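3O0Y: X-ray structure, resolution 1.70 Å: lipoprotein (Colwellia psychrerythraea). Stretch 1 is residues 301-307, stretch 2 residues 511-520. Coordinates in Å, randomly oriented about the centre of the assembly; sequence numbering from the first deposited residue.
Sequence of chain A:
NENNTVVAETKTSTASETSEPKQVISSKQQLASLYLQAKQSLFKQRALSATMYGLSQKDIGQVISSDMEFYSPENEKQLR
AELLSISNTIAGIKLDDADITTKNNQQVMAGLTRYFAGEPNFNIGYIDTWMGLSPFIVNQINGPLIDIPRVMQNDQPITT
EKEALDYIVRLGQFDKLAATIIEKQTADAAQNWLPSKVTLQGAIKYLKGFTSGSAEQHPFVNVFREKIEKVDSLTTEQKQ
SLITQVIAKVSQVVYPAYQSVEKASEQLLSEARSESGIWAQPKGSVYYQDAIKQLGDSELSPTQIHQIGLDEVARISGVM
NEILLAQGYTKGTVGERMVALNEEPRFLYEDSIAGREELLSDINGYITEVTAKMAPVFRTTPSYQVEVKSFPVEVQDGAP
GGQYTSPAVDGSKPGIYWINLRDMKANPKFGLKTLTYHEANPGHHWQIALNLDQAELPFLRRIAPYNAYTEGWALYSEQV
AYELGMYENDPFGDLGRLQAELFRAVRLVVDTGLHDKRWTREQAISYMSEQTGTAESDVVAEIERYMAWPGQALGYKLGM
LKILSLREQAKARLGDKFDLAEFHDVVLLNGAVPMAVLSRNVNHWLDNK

Stretch 1 301-307: SPTQIHQ
Stretch 2 511-520: DTGLHDKRWT

Ser301 is the N-cap of a helix that runs from 302 on past 307; the second stretch enters in a helix that began earlier and lasts to 515. The helix axes approach to 9.4 Å and run roughly antiparallel, at 143°. Pro302 and Thr512 are nearest in register, with CA atoms 5.6 Å apart.

Ser301 has chi1 p, which lets its OG accept from Gln304 N at 3.0 Å. Gln304 (m, t, chi3 -51°) folds back, and its OE1 accepts from Ser301 N at 3.0 Å.

No hydrogen bond crosses between the stretches; the contact buries 373 Å², both sides summed. Pro302 (C-gamma exo) points toward stretch 2, with its CB 3.3 Å from Asp516 CG. Thr512 is p. Thr512 CG2 lies 3.8 Å from Ile305 CG2, a small apolar contact; Ile305 is m, t.

Asp516 (t, chi2 75°) leaves helical phi/psi at -122/-43. Lys517 is m, m, t, m. This coiled chain brings Lys517 NZ to 3.2 Å from Asp516 OD2, a salt bridge within the stretch, and to 3.5 Å from Pro302 O.

His306 (t) points toward stretch 2. Lys517 CG covers one face of its ring. Trp519 is m, chi2 24°. Trp519 CZ2 lies at the edge of the His306 ring. The pair is oblique: the His306 ring and the six-membered ring of Trp519 have planes at 82° and centroids 5.7 Å apart. Gly513 leaves room for Trp519: an ideal CB on Gly513 would sit 2.7 Å from Trp519 CD2.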

# COMPACT_ATOMS: atom_id res chain seq x y z
N SER A 301 13.97 10.09 16.17
CA SER A 301 15.13 9.44 15.66
C SER A 301 14.91 7.94 15.48
O SER A 301 14.02 7.38 16.12
CB SER A 301 16.32 9.64 16.64
OG SER A 301 16.20 8.82 17.80
N PRO A 302 15.70 7.32 14.60
CA PRO A 302 15.67 5.88 14.38
C PRO A 302 15.93 5.17 15.69
O PRO A 302 15.27 4.18 15.99
CB PRO A 302 16.85 5.66 13.40
CG PRO A 302 16.99 6.90 12.69
CD PRO A 302 16.65 7.96 13.66
N THR A 303 16.85 5.68 16.52
CA THR A 303 17.02 5.13 17.88
C THR A 303 15.78 5.13 18.76
O THR A 303 15.45 4.10 19.35
CB THR A 303 18.18 5.80 18.65
OG1 THR A 303 19.38 5.64 17.89
CG2 THR A 303 18.41 5.14 19.99
N GLN A 304 15.03 6.24 18.81
CA GLN A 304 13.80 6.29 19.61
C GLN A 304 12.71 5.33 19.07
O GLN A 304 11.97 4.75 19.88
CB GLN A 304 13.27 7.69 19.63
CG GLN A 304 14.18 8.65 20.44
CD GLN A 304 13.79 10.13 20.27
OE1 GLN A 304 13.63 10.63 19.15
NE2 GLN A 304 13.60 10.83 21.39
N ILE A 305 12.58 5.28 17.75
CA ILE A 305 11.60 4.42 17.10
C ILE A 305 11.94 2.94 17.38
O ILE A 305 11.08 2.15 17.70
CB ILE A 305 11.48 4.72 15.59
CG1 ILE A 305 10.96 6.15 15.41
CG2 ILE A 305 10.51 3.67 14.90
CD1 ILE A 305 11.10 6.70 13.99
N HIS A 306 13.22 2.60 17.25
CA HIS A 306 13.71 1.24 17.58
C HIS A 306 13.34 0.84 18.96
O HIS A 306 12.83 -0.24 19.18
CB HIS A 306 15.25 1.21 17.35
CG HIS A 306 15.83 -0.17 17.20
ND1 HIS A 306 16.49 -0.82 18.23
CD2 HIS A 306 15.88 -1.00 16.14
CE1 HIS A 306 16.92 -2.01 17.79
NE2 HIS A 306 16.59 -2.12 16.52
N GLN A 307 13.52 1.76 19.92
CA GLN A 307 13.18 1.47 21.31
C GLN A 307 11.70 1.35 21.54
O GLN A 307 11.29 0.49 22.34
CB GLN A 307 13.73 2.56 22.25
CG GLN A 307 13.65 2.26 23.70
CD GLN A 307 14.49 1.04 24.08
OE1 GLN A 307 15.67 0.98 23.73
NE2 GLN A 307 13.86 0.02 24.63
N ASP A 511 12.99 -2.45 10.69
CA ASP A 511 13.20 -1.43 9.63
C ASP A 511 14.26 -0.46 10.11
O ASP A 511 15.21 -0.16 9.37
CB ASP A 511 11.88 -0.73 9.31
CG ASP A 511 11.98 0.20 8.12
OD1 ASP A 511 11.90 -0.29 6.99
OD2 ASP A 511 12.19 1.41 8.35
N THR A 512 14.15 -0.01 11.37
CA THR A 512 15.21 0.86 11.93
C THR A 512 16.54 0.05 12.06
O THR A 512 17.63 0.59 11.91
CB THR A 512 14.82 1.44 13.26
OG1 THR A 512 14.43 0.40 14.20
CG2 THR A 512 13.66 2.41 13.15
N GLY A 513 16.40 -1.24 12.38
CA GLY A 513 17.57 -2.17 12.45
C GLY A 513 18.39 -2.15 11.18
O GLY A 513 19.59 -1.84 11.22
N LEU A 514 17.75 -2.50 10.09
CA LEU A 514 18.38 -2.52 8.76
C LEU A 514 18.90 -1.16 8.32
O LEU A 514 20.01 -1.05 7.81
CB LEU A 514 17.34 -2.96 7.73
CG LEU A 514 16.94 -4.41 7.75
CD1 LEU A 514 15.56 -4.57 7.03
CD2 LEU A 514 17.97 -5.32 7.12
N HIS A 515 18.08 -0.13 8.46
CA HIS A 515 18.35 1.11 7.74
C HIS A 515 19.17 2.12 8.53
O HIS A 515 19.77 3.02 7.95
CB HIS A 515 17.03 1.73 7.30
CG HIS A 515 16.36 0.94 6.21
ND1 HIS A 515 17.01 0.63 5.03
CD2 HIS A 515 15.15 0.32 6.15
CE1 HIS A 515 16.19 -0.07 4.26
NE2 HIS A 515 15.06 -0.26 4.92
N ASP A 516 19.21 1.96 9.86
CA ASP A 516 20.03 2.83 10.75
C ASP A 516 21.06 2.10 11.61
O ASP A 516 22.22 2.58 11.73
CB ASP A 516 19.11 3.67 11.64
CG ASP A 516 19.92 4.61 12.58
OD1 ASP A 516 20.43 5.60 12.10
OD2 ASP A 516 20.06 4.27 13.75
N LYS A 517 20.68 0.97 12.20
CA LYS A 517 21.60 0.21 13.05
C LYS A 517 22.50 -0.74 12.29
O LYS A 517 23.32 -1.42 12.90
CB LYS A 517 20.84 -0.53 14.14
CG LYS A 517 19.96 0.31 14.99
CD LYS A 517 20.67 1.37 15.75
CE LYS A 517 19.63 2.07 16.66
NZ LYS A 517 18.38 2.49 15.83
N ARG A 518 22.31 -0.81 10.97
CA ARG A 518 23.13 -1.60 10.04
C ARG A 518 23.02 -3.10 10.30
O ARG A 518 23.91 -3.84 10.01
CB ARG A 518 24.59 -1.12 10.13
CG ARG A 518 24.69 0.39 9.85
CD ARG A 518 26.17 0.81 9.77
NE ARG A 518 26.24 2.25 9.53
CZ ARG A 518 27.35 2.90 9.20
NH1 ARG A 518 28.51 2.25 9.12
NH2 ARG A 518 27.29 4.21 8.97
N TRP A 519 21.86 -3.55 10.79
CA TRP A 519 21.58 -4.97 10.80
C TRP A 519 21.67 -5.54 9.38
O TRP A 519 21.25 -4.92 8.43
CB TRP A 519 20.16 -5.27 11.31
CG TRP A 519 19.89 -5.00 12.72
CD1 TRP A 519 20.54 -4.14 13.58
CD2 TRP A 519 18.82 -5.57 13.46
NE1 TRP A 519 19.92 -4.15 14.80
CE2 TRP A 519 18.84 -5.01 14.73
CE3 TRP A 519 17.86 -6.53 13.16
CZ2 TRP A 519 17.96 -5.40 15.71
CZ3 TRP A 519 16.95 -6.88 14.13
CH2 TRP A 519 17.00 -6.33 15.37
N THR A 520 22.18 -6.76 9.24
CA THR A 520 22.18 -7.44 7.97
C THR A 520 20.76 -8.01 7.72
O THR A 520 19.97 -8.21 8.65
CB THR A 520 23.21 -8.60 7.99
OG1 THR A 520 22.76 -9.56 8.95
CG2 THR A 520 24.60 -8.06 8.38